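Local coordinates for protein Asp/Glu-specific dipeptidyl-peptidase (Flavobacterium psychrophilum, PDB 5JXF) that removes dipeptides from the N-terminus of oligopeptides as a serine peptidase, with strict specificity for aspartate or glutamate at the P1 position, at residues H250-A253 with D257-P260; K309-E314 with A475-K480; K502-L505 with A509-K512; G639-N644 with I709-A714. All blocks are in the same frame, centred on the assembly; numbering follows the deposited sequence.

From the N terminus, contact 1 comes first and closes a short loop between strands 239-245 and 259-260 of the antiparallel sheet that includes both. Contact 2 then joins helix 295-325 to the C-terminal part of helix 460-477, closing a span of 160 residues that is almost wholly helical apart from its connections. Contact 3 is local again, folding residues 502-505 back on helix 508-514 within the helical region. Contact 4 ties the loop 639-644 to helix 703-713; its span includes S662, the probable catalytic serine, although the contact itself lies away from the site. The four follow one another in series, neither nested nor crossed; contacts 2 and 3 have the closest centres, about 28 Å apart.

Contact 1. Residues H250-A253 with D257-P260; sequences HPAA and DNVP
N258 and A253 are joined by one hydrogen bond, in which the amide ND2 of N258 donates to the backbone O of A253 at 2.8 Å. The bond is bent, with an N-H...O angle of 146°, and the donor stands above the carbonyl plane of A253. The acceptor in turn lies somewhat tilted from the amide plane of N258, so neither flat group is squarely aligned with the other. The N258 side chain can span the gap because its CG is anti to the carbonyl carbon and beside the backbone N (chi1 -74°), which turns the amide toward residues 252-253. ND2 has a second acceptor in D208 OD2 of strand 197-214; two bonds thus grip this buried nitrogen and fix the rotation of the amide.

The other component is van der Waals packing. A252 CB lies 3.6 Å from N258 OD1 and 3.7 Å from N258 ND2, and the small alanine lets the loop come this close to the amide. A leucine in place of N258 would probably leave both the A253 carbonyl and the D208 carboxylate without this donor, and the loop free to shift.

Asparagine suits the position because its short side chain can offer two N-H groups to two acceptors. The backbone of V259 pairs with A245, and Y244 and R210 touch N258. The side-chain-to-backbone hydrogen bond spans the connection between the antiparallel neighbours 239-245 and 259-260, a beta hairpin with a long loop.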
loop_
_atom_site.group_PDB
_atom_site.type_symbol
_atom_site.label_atom_id
_atom_site.label_comp_id
_atom_site.label_asym_id
_atom_site.label_seq_id
_atom_site.Cartn_x
_atom_site.Cartn_y
_atom_site.Cartn_z
ATOM N N HIS A 250 -24.237 7.069 -43.768
ATOM C CA HIS A 250 -24.765 5.780 -43.348
ATOM C C HIS A 250 -23.623 4.789 -43.173
ATOM O O HIS A 250 -22.561 4.967 -43.768
ATOM C CB HIS A 250 -25.766 5.234 -44.394
ATOM C CG HIS A 250 -27.076 5.945 -44.407
ATOM N ND1 HIS A 250 -27.957 5.863 -45.468
ATOM C CD2 HIS A 250 -27.664 6.754 -43.496
ATOM C CE1 HIS A 250 -29.026 6.591 -45.207
ATOM N NE2 HIS A 250 -28.881 7.133 -44.007
ATOM N N PRO A 251 -23.852 3.727 -42.390
ATOM C CA PRO A 251 -22.855 2.663 -42.231
ATOM C C PRO A 251 -22.357 2.101 -43.552
ATOM O O PRO A 251 -23.120 1.877 -44.487
ATOM C CB PRO A 251 -23.615 1.596 -41.448
ATOM C CG PRO A 251 -24.589 2.351 -40.648
ATOM C CD PRO A 251 -25.030 3.493 -41.533
ATOM N N ALA A 252 -21.055 1.888 -43.612
ATOM C CA ALA A 252 -20.410 1.313 -44.774
ATOM C C ALA A 252 -19.176 0.532 -44.340
ATOM O O ALA A 252 -18.434 0.950 -43.440
ATOM C CB ALA A 252 -20.033 2.392 -45.755
ATOM N N ALA A 253 -18.969 -0.619 -44.967
ATOM C CA ALA A 253 -17.721 -1.343 -44.820
ATOM C C ALA A 253 -16.609 -0.412 -45.281
ATOM O O ALA A 253 -16.870 0.603 -45.932
ATOM C CB ALA A 253 -17.739 -2.635 -45.627
ATOM N N ASP A 257 -13.226 5.797 -50.038
ATOM C CA ASP A 257 -14.165 6.829 -50.428
ATOM C C ASP A 257 -15.181 7.121 -49.333
ATOM O O ASP A 257 -16.007 8.022 -49.481
ATOM C CB ASP A 257 -14.880 6.433 -51.723
ATOM C CG ASP A 257 -13.952 5.740 -52.713
ATOM O OD1 ASP A 257 -12.849 6.280 -52.960
ATOM O OD2 ASP A 257 -14.332 4.675 -53.262
ATOM N N ASN A 258 -15.138 6.369 -48.237
ATOM C CA ASN A 258 -15.957 6.731 -47.087
ATOM C C ASN A 258 -15.519 8.077 -46.555
ATOM O O ASN A 258 -14.362 8.439 -46.699
ATOM C CB ASN A 258 -15.881 5.681 -45.987
ATOM C CG ASN A 258 -16.658 4.437 -46.331
ATOM O OD1 ASN A 258 -17.450 4.443 -47.273
ATOM N ND2 ASN A 258 -16.463 3.365 -45.551
ATOM N N VAL A 259 -16.444 8.826 -45.959
ATOM C CA VAL A 259 -16.103 10.120 -45.349
ATOM C C VAL A 259 -16.480 10.164 -43.855
ATOM O O VAL A 259 -17.248 9.322 -43.381
ATOM C CB VAL A 259 -16.797 11.279 -46.101
ATOM C CG1 VAL A 259 -16.462 11.214 -47.594
ATOM C CG2 VAL A 259 -18.306 11.237 -45.878
ATOM N N PRO A 260 -15.924 11.128 -43.100
ATOM C CA PRO A 260 -16.281 11.247 -41.684
ATOM C C PRO A 260 -17.781 11.285 -41.439
ATOM O O PRO A 260 -18.516 12.039 -42.077
ATOM C CB PRO A 260 -15.646 12.580 -41.280
ATOM C CG PRO A 260 -14.430 12.642 -42.109
ATOM C CD PRO A 260 -14.791 12.008 -43.440
#

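Contact 2. Residues K309-E314 with A475-K480; sequences KIEIRE and ATKAPK
E311 and K477 meet through their side chains at the protein surface, the one pair that touches between these two segments. The first segment is a continuous stretch of helix, in which the backbone bonds from R313 N to K309 O (3.0 Å) and from E314 N to I310 O (2.9 Å) hold the turn that carries E311. At its start K309 makes a cation-pi contact with W348, which the I310 side chain also touches.

E311 then reaches across. Its chain is extended beyond CG, and it crosses the lysine chain at about a right angle. The carboxylate lies across the outer part of that chain: OE1 of E311 is 3.1 Å from CD of K477, a short approach that leaves the exact placing of both chains doubtful, while OE2 of E311 forms a long salt bridge of 3.8 Å with NZ of K477. The lysine bends at chi2 and chi3 to bring its ammonium beside the carboxylate. A glutamate and a lysine suit this place, since long, flexible chains of opposite charge can meet between the two helices while remaining near solvent; the attraction is probably modest at such a separation.

Next comes I312, buried where E311 is not, packed on L470 and Y407, and R313 follows with a salt bridge to E410. Helix 295-325 is thus wedged among helices 328-357, 386-415 and 460-477, and the E311-K477 pair links the first to the last at the protein surface, where E311 also touches L473.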
loop_
_atom_site.group_PDB
_atom_site.type_symbol
_atom_site.label_atom_id
_atom_site.label_comp_id
_atom_site.label_asym_id
_atom_site.label_seq_id
_atom_site.Cartn_x
_atom_site.Cartn_y
_atom_site.Cartn_z
ATOM N N LYS A 309 -10.381 -20.366 -10.488
ATOM C CA LYS A 309 -10.003 -19.519 -11.621
ATOM C C LYS A 309 -8.844 -18.571 -11.296
ATOM O O LYS A 309 -7.997 -18.298 -12.148
ATOM C CB LYS A 309 -11.214 -18.713 -12.096
ATOM C CG LYS A 309 -12.297 -19.558 -12.748
ATOM C CD LYS A 309 -13.311 -18.691 -13.468
ATOM C CE LYS A 309 -14.133 -17.877 -12.482
ATOM N NZ LYS A 309 -15.217 -17.106 -13.170
ATOM N N ILE A 310 -8.812 -18.067 -10.070
ATOM C CA ILE A 310 -7.700 -17.244 -9.622
ATOM C C ILE A 310 -6.368 -18.012 -9.674
ATOM O O ILE A 310 -5.392 -17.552 -10.283
ATOM C CB ILE A 310 -7.953 -16.722 -8.195
ATOM C CG1 ILE A 310 -9.013 -15.616 -8.243
ATOM C CG2 ILE A 310 -6.662 -16.206 -7.576
ATOM C CD1 ILE A 310 -9.633 -15.303 -6.898
ATOM N N GLU A 311 -6.341 -19.188 -9.062
ATOM C CA GLU A 311 -5.129 -20.011 -9.049
ATOM C C GLU A 311 -4.672 -20.371 -10.461
ATOM O O GLU A 311 -3.478 -20.347 -10.762
ATOM C CB GLU A 311 -5.351 -21.290 -8.232
ATOM C CG GLU A 311 -4.464 -21.391 -7.007
ATOM C CD GLU A 311 -4.566 -22.746 -6.315
ATOM O OE1 GLU A 311 -3.934 -23.713 -6.793
ATOM O OE2 GLU A 311 -5.272 -22.846 -5.288
ATOM N N ILE A 312 -5.628 -20.687 -11.332
ATOM C CA ILE A 312 -5.292 -21.047 -12.706
ATOM C C ILE A 312 -4.682 -19.877 -13.470
ATOM O O ILE A 312 -3.643 -20.037 -14.098
ATOM C CB ILE A 312 -6.512 -21.561 -13.481
ATOM C CG1 ILE A 312 -7.029 -22.846 -12.853
ATOM C CG2 ILE A 312 -6.152 -21.815 -14.945
ATOM C CD1 ILE A 312 -8.249 -23.371 -13.566
ATOM N N ARG A 313 -5.313 -18.707 -13.419
ATOM C CA ARG A 313 -4.799 -17.541 -14.145
ATOM C C ARG A 313 -3.452 -17.055 -13.585
ATOM O O ARG A 313 -2.591 -16.580 -14.329
ATOM C CB ARG A 313 -5.817 -16.393 -14.120
ATOM C CG ARG A 313 -7.040 -16.658 -15.006
ATOM C CD ARG A 313 -7.997 -15.477 -15.092
ATOM N NE ARG A 313 -9.126 -15.794 -15.968
ATOM C CZ ARG A 313 -9.643 -14.960 -16.868
ATOM N NH1 ARG A 313 -9.135 -13.737 -17.010
ATOM N NH2 ARG A 313 -10.676 -15.344 -17.620
ATOM N N GLU A 314 -3.270 -17.178 -12.278
ATOM C CA GLU A 314 -2.022 -16.727 -11.657
ATOM C C GLU A 314 -0.817 -17.486 -12.218
ATOM O O GLU A 314 0.207 -16.892 -12.549
ATOM C CB GLU A 314 -2.087 -16.887 -10.134
ATOM C CG GLU A 314 -0.902 -16.282 -9.396
ATOM C CD GLU A 314 0.315 -17.187 -9.416
ATOM O OE1 GLU A 314 0.134 -18.427 -9.457
ATOM O OE2 GLU A 314 1.447 -16.655 -9.421
ATOM N N ALA A 475 -4.875 -31.634 -13.039
ATOM C CA ALA A 475 -4.767 -32.976 -12.478
ATOM C C ALA A 475 -4.812 -32.952 -10.947
ATOM O O ALA A 475 -5.553 -33.719 -10.327
ATOM C CB ALA A 475 -3.492 -33.657 -12.965
ATOM N N THR A 476 -4.043 -32.051 -10.343
ATOM C CA THR A 476 -3.815 -32.111 -8.905
ATOM C C THR A 476 -4.909 -31.438 -8.073
ATOM O O THR A 476 -5.206 -31.900 -6.974
ATOM C CB THR A 476 -2.433 -31.493 -8.537
ATOM O OG1 THR A 476 -2.447 -30.075 -8.736
ATOM C CG2 THR A 476 -1.324 -32.111 -9.389
ATOM N N LYS A 477 -5.524 -30.374 -8.583
ATOM C CA LYS A 477 -6.474 -29.609 -7.762
ATOM C C LYS A 477 -7.939 -29.650 -8.206
ATOM O O LYS A 477 -8.822 -29.221 -7.460
ATOM C CB LYS A 477 -6.025 -28.148 -7.661
ATOM C CG LYS A 477 -4.563 -27.979 -7.277
ATOM C CD LYS A 477 -4.356 -26.777 -6.344
ATOM C CE LYS A 477 -3.937 -27.230 -4.946
ATOM N NZ LYS A 477 -4.084 -26.180 -3.897
ATOM N N ALA A 478 -8.205 -30.166 -9.400
ATOM C CA ALA A 478 -9.586 -30.348 -9.839
ATOM C C ALA A 478 -10.245 -31.520 -9.103
ATOM O O ALA A 478 -9.548 -32.424 -8.635
ATOM C CB ALA A 478 -9.638 -30.572 -11.334
ATOM N N PRO A 479 -11.591 -31.513 -9.006
ATOM C CA PRO A 479 -12.330 -32.625 -8.393
ATOM C C PRO A 479 -12.038 -33.947 -9.096
ATOM O O PRO A 479 -12.265 -34.085 -10.301
ATOM C CB PRO A 479 -13.796 -32.216 -8.570
ATOM C CG PRO A 479 -13.787 -31.241 -9.696
ATOM C CD PRO A 479 -12.507 -30.488 -9.533
ATOM N N LYS A 480 -11.544 -34.915 -8.332
ATOM C CA LYS A 480 -10.971 -36.123 -8.907
ATOM C C LYS A 480 -12.017 -37.056 -9.540
ATOM O O LYS A 480 -11.688 -37.839 -10.430
ATOM C CB LYS A 480 -10.167 -36.869 -7.836
ATOM C CG LYS A 480 -8.880 -37.495 -8.350
#

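Contact 3. Residues K502-L505 with A509-K512; sequences KSKL and ANFK
K504 and L505 fold back against N510 and F511, so that the loop ahead of helix 508-514 lies along the helix it leads into; an ST turn begun by S503 shapes that loop. The tightly packed part is apolar and lies deeper in the protein. L505 CD2 approaches the ring of F511 at its edge, in plane, 3.7 Å from CD1. F511 has its CG trans to the backbone N (chi1 179°), which sends the ring past the leucine toward L447 and I448, while L421 touches both residues. Large hydrophobic side chains suit this buried side between helices 417-435 and 437-450.

As modelled, K504 is also pressed against N510: CG of K504 sits 3.4 Å from CB of N510, and CD of the same lysine comes within 3.0 Å of the N510 backbone O. The lysine is bent at chi2 and chi3, away from staggered values, which together with these close approaches makes its exact course doubtful. The carbonyl O of K504 faces F511 N at 3.0 Å, but at an angle too poor for a hydrogen bond.

The outer side is looser: K502 is exposed, and the tip of its chain merely nears the helix without touching it. Lysines suit such a border, with aliphatic carbons for packing and a charged end for water. In the ST turn, S503 OG accepts from L505 N at 3.2 Å and is also hydrogen-bonded to D529 OD1.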
loop_
_atom_site.group_PDB
_atom_site.type_symbol
_atom_site.label_atom_id
_atom_site.label_comp_id
_atom_site.label_asym_id
_atom_site.label_seq_id
_atom_site.Cartn_x
_atom_site.Cartn_y
_atom_site.Cartn_z
ATOM N N LYS A 502 5.429 -32.160 -32.520
ATOM C CA LYS A 502 4.964 -32.292 -33.879
ATOM C C LYS A 502 3.457 -32.436 -33.928
ATOM O O LYS A 502 2.902 -33.071 -34.827
ATOM C CB LYS A 502 5.683 -33.467 -34.543
ATOM C CG LYS A 502 6.708 -32.946 -35.674
ATOM C CD LYS A 502 5.883 -32.427 -36.807
ATOM C CE LYS A 502 6.779 -32.305 -38.087
ATOM N NZ LYS A 502 5.721 -32.103 -39.137
ATOM N N SER A 503 2.813 -31.844 -32.928
ATOM C CA SER A 503 1.475 -31.333 -33.138
ATOM C C SER A 503 1.660 -30.284 -34.203
ATOM O O SER A 503 2.660 -29.562 -34.221
ATOM C CB SER A 503 0.846 -30.725 -31.885
ATOM O OG SER A 503 -0.316 -29.979 -32.220
ATOM N N LYS A 504 0.690 -30.214 -35.098
ATOM C CA LYS A 504 0.792 -29.367 -36.265
ATOM C C LYS A 504 -0.067 -28.122 -35.977
ATOM O O LYS A 504 -0.372 -27.307 -36.846
ATOM C CB LYS A 504 0.406 -30.200 -37.510
ATOM C CG LYS A 504 -0.069 -29.470 -38.757
ATOM C CD LYS A 504 0.391 -30.134 -40.076
ATOM C CE LYS A 504 0.570 -31.632 -39.991
ATOM N NZ LYS A 504 1.345 -32.112 -41.169
ATOM N N LEU A 505 -0.398 -27.967 -34.694
ATOM C CA LEU A 505 -1.133 -26.804 -34.207
ATOM C C LEU A 505 -0.171 -25.707 -33.746
ATOM O O LEU A 505 -0.585 -24.564 -33.538
ATOM C CB LEU A 505 -2.072 -27.200 -33.061
ATOM C CG LEU A 505 -3.157 -28.239 -33.388
ATOM C CD1 LEU A 505 -4.196 -28.368 -32.276
ATOM C CD2 LEU A 505 -3.832 -27.933 -34.715
ATOM N N ALA A 509 1.620 -22.607 -41.028
ATOM C CA ALA A 509 1.870 -23.361 -42.245
ATOM C C ALA A 509 1.525 -24.818 -41.992
ATOM O O ALA A 509 0.894 -25.483 -42.817
ATOM C CB ALA A 509 3.311 -23.217 -42.676
ATOM N N ASN A 510 1.953 -25.304 -40.832
ATOM C CA ASN A 510 1.523 -26.598 -40.341
ATOM C C ASN A 510 -0.009 -26.675 -40.318
ATOM O O ASN A 510 -0.594 -27.443 -41.081
ATOM C CB ASN A 510 2.122 -26.858 -38.954
ATOM C CG ASN A 510 3.533 -27.425 -39.022
ATOM O OD1 ASN A 510 3.954 -27.943 -40.058
ATOM N ND2 ASN A 510 4.275 -27.311 -37.924
ATOM N N PHE A 511 -0.646 -25.869 -39.469
ATOM C CA PHE A 511 -2.105 -25.887 -39.288
ATOM C C PHE A 511 -2.917 -25.945 -40.589
ATOM O O PHE A 511 -3.926 -26.650 -40.646
ATOM C CB PHE A 511 -2.551 -24.668 -38.474
ATOM C CG PHE A 511 -4.046 -24.587 -38.255
ATOM C CD1 PHE A 511 -4.676 -25.403 -37.333
ATOM C CD2 PHE A 511 -4.818 -23.681 -38.971
ATOM C CE1 PHE A 511 -6.044 -25.315 -37.136
ATOM C CE2 PHE A 511 -6.184 -23.591 -38.775
ATOM C CZ PHE A 511 -6.793 -24.405 -37.858
ATOM N N LYS A 512 -2.488 -25.213 -41.619
ATOM C CA LYS A 512 -3.163 -25.239 -42.922
ATOM C C LYS A 512 -3.083 -26.627 -43.584
ATOM O O LYS A 512 -4.039 -27.084 -44.226
ATOM C CB LYS A 512 -2.560 -24.189 -43.867
ATOM C CG LYS A 512 -2.909 -22.731 -43.571
ATOM C CD LYS A 512 -2.162 -21.822 -44.551
ATOM C CE LYS A 512 -2.470 -20.351 -44.348
ATOM N NZ LYS A 512 -1.621 -19.490 -45.227
#

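Contact 4. Residues G639-N644 with I709-A714; sequences GQYGEN and IVDKFA
Y641 and D711 point their side chains at one another, crossing at about a right angle, with the ring and carboxylate planes 78° apart. The phenol OH donates to D711 OD2, which lies at the ring edge and in its plane. The modelled OH to OD2 separation of 2.4 Å is very short, and its exact value is doubtful. Tyrosine suits the place by carrying its hydroxyl at the far end of a rigid ring, long enough to reach the helix. D711 has its CG trans to the backbone N (chi1 -174°), which swings the short, acceptor-bearing carboxylate from helix 703-713 out to the tyrosine. On one ring face lies Q640 CG, 3.7 Å above the plane and offset toward the rim.

K712, a long chain bent at chi2 and chi4, brings NZ obliquely to within 4.1 Å of Y641 CE2. The same NZ is 4.1 Å from G639 CA; a side chain at G639 would run into it, and the positive phi there also favours glycine.

A phenylalanine in place of Y641 would probably leave D711 OD2 without its phenol donor and the ring less firmly fixed. The same OD2 forms a salt bridge with K717 NZ. Both a neutral donor and a positive charge therefore meet this buried carboxylate oxygen, an environment likely to favour the ionised aspartate.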
loop_
_atom_site.group_PDB
_atom_site.type_symbol
_atom_site.label_atom_id
_atom_site.label_comp_id
_atom_site.label_asym_id
_atom_site.label_seq_id
_atom_site.Cartn_x
_atom_site.Cartn_y
_atom_site.Cartn_z
ATOM N N GLY A 639 -0.630 24.993 -19.782
ATOM C CA GLY A 639 -1.509 25.850 -20.552
ATOM C C GLY A 639 -2.902 25.929 -19.962
ATOM O O GLY A 639 -3.079 25.890 -18.736
ATOM N N GLN A 640 -3.900 25.989 -20.838
ATOM C CA GLN A 640 -5.288 26.132 -20.407
ATOM C C GLN A 640 -5.827 24.878 -19.739
ATOM O O GLN A 640 -6.992 24.840 -19.350
ATOM C CB GLN A 640 -6.189 26.479 -21.585
ATOM C CG GLN A 640 -6.294 25.383 -22.637
ATOM C CD GLN A 640 -7.174 25.810 -23.794
ATOM O OE1 GLN A 640 -7.762 26.893 -23.763
ATOM N NE2 GLN A 640 -7.266 24.965 -24.827
ATOM N N TYR A 641 -4.995 23.852 -19.610
ATOM C CA TYR A 641 -5.441 22.622 -18.967
ATOM C C TYR A 641 -5.069 22.567 -17.489
ATOM O O TYR A 641 -5.480 21.657 -16.777
ATOM C CB TYR A 641 -4.855 21.417 -19.686
ATOM C CG TYR A 641 -4.967 21.546 -21.165
ATOM C CD1 TYR A 641 -6.212 21.570 -21.783
ATOM C CD2 TYR A 641 -3.834 21.680 -21.944
ATOM C CE1 TYR A 641 -6.315 21.710 -23.154
ATOM C CE2 TYR A 641 -3.925 21.820 -23.303
ATOM C CZ TYR A 641 -5.170 21.829 -23.906
ATOM O OH TYR A 641 -5.245 21.966 -25.267
ATOM N N GLY A 642 -4.282 23.536 -17.035
ATOM C CA GLY A 642 -3.853 23.562 -15.651
ATOM C C GLY A 642 -4.806 24.261 -14.701
ATOM O O GLY A 642 -5.686 25.004 -15.105
ATOM N N GLU A 643 -4.607 24.018 -13.411
ATOM C CA GLU A 643 -5.467 24.557 -12.368
ATOM C C GLU A 643 -4.594 25.061 -11.227
ATOM O O GLU A 643 -4.181 24.266 -10.381
ATOM C CB GLU A 643 -6.432 23.475 -11.870
ATOM C CG GLU A 643 -7.378 23.915 -10.764
ATOM C CD GLU A 643 -8.321 22.800 -10.337
ATOM O OE1 GLU A 643 -7.869 21.881 -9.614
ATOM O OE2 GLU A 643 -9.508 22.830 -10.751
ATOM N N ASN A 644 -4.292 26.359 -11.213
ATOM C CA ASN A 644 -3.397 26.921 -10.198
ATOM C C ASN A 644 -2.035 26.231 -10.177
ATOM O O ASN A 644 -1.501 25.965 -9.105
ATOM C CB ASN A 644 -4.006 26.815 -8.789
ATOM C CG ASN A 644 -5.437 27.314 -8.716
ATOM O OD1 ASN A 644 -5.858 28.164 -9.500
ATOM N ND2 ASN A 644 -6.195 26.781 -7.760
ATOM N N ILE A 709 -2.637 15.682 -22.890
ATOM C CA ILE A 709 -1.801 14.671 -23.508
ATOM C C ILE A 709 -1.893 14.778 -25.042
ATOM O O ILE A 709 -0.877 14.739 -25.735
ATOM C CB ILE A 709 -2.194 13.278 -23.036
ATOM C CG1 ILE A 709 -1.825 13.114 -21.563
ATOM C CG2 ILE A 709 -1.504 12.215 -23.875
ATOM C CD1 ILE A 709 -0.314 13.011 -21.336
ATOM N N VAL A 710 -3.107 14.936 -25.562
ATOM C CA VAL A 710 -3.300 15.151 -26.994
ATOM C C VAL A 710 -2.481 16.351 -27.491
ATOM O O VAL A 710 -1.837 16.326 -28.559
ATOM C CB VAL A 710 -4.794 15.387 -27.315
ATOM C CG1 VAL A 710 -4.961 15.752 -28.776
ATOM C CG2 VAL A 710 -5.616 14.160 -26.931
ATOM N N ASP A 711 -2.493 17.398 -26.681
ATOM C CA ASP A 711 -1.969 18.686 -27.082
ATOM C C ASP A 711 -0.484 18.865 -26.746
ATOM O O ASP A 711 0.361 18.896 -27.645
ATOM C CB ASP A 711 -2.800 19.781 -26.413
ATOM C CG ASP A 711 -2.433 21.159 -26.869
ATOM O OD1 ASP A 711 -1.385 21.325 -27.521
ATOM O OD2 ASP A 711 -3.210 22.089 -26.567
ATOM N N LYS A 712 -0.174 19.031 -25.460
ATOM C CA LYS A 712 1.191 19.382 -25.057
ATOM C C LYS A 712 2.164 18.243 -25.310
ATOM O O LYS A 712 3.317 18.478 -25.659
ATOM C CB LYS A 712 1.234 19.782 -23.584
ATOM C CG LYS A 712 0.659 21.161 -23.317
ATOM C CD LYS A 712 1.632 22.257 -23.791
ATOM C CE LYS A 712 1.107 23.629 -23.425
ATOM N NZ LYS A 712 -0.328 23.737 -23.816
ATOM N N PHE A 713 1.692 17.006 -25.155
ATOM C CA PHE A 713 2.579 15.862 -25.255
ATOM C C PHE A 713 2.735 15.409 -26.707
ATOM O O PHE A 713 3.857 15.259 -27.196
ATOM C CB PHE A 713 2.072 14.713 -24.372
ATOM C CG PHE A 713 2.948 13.481 -24.403
ATOM C CD1 PHE A 713 4.076 13.394 -23.612
ATOM C CD2 PHE A 713 2.629 12.403 -25.228
ATOM C CE1 PHE A 713 4.885 12.261 -23.639
ATOM C CE2 PHE A 713 3.428 11.271 -25.273
ATOM C CZ PHE A 713 4.555 11.190 -24.468
ATOM N N ALA A 714 1.620 15.196 -27.401
ATOM C CA ALA A 714 1.684 14.637 -28.753
ATOM C C ALA A 714 1.772 15.707 -29.835
ATOM O O ALA A 714 2.254 15.436 -30.928
ATOM C CB ALA A 714 0.471 13.711 -29.013
#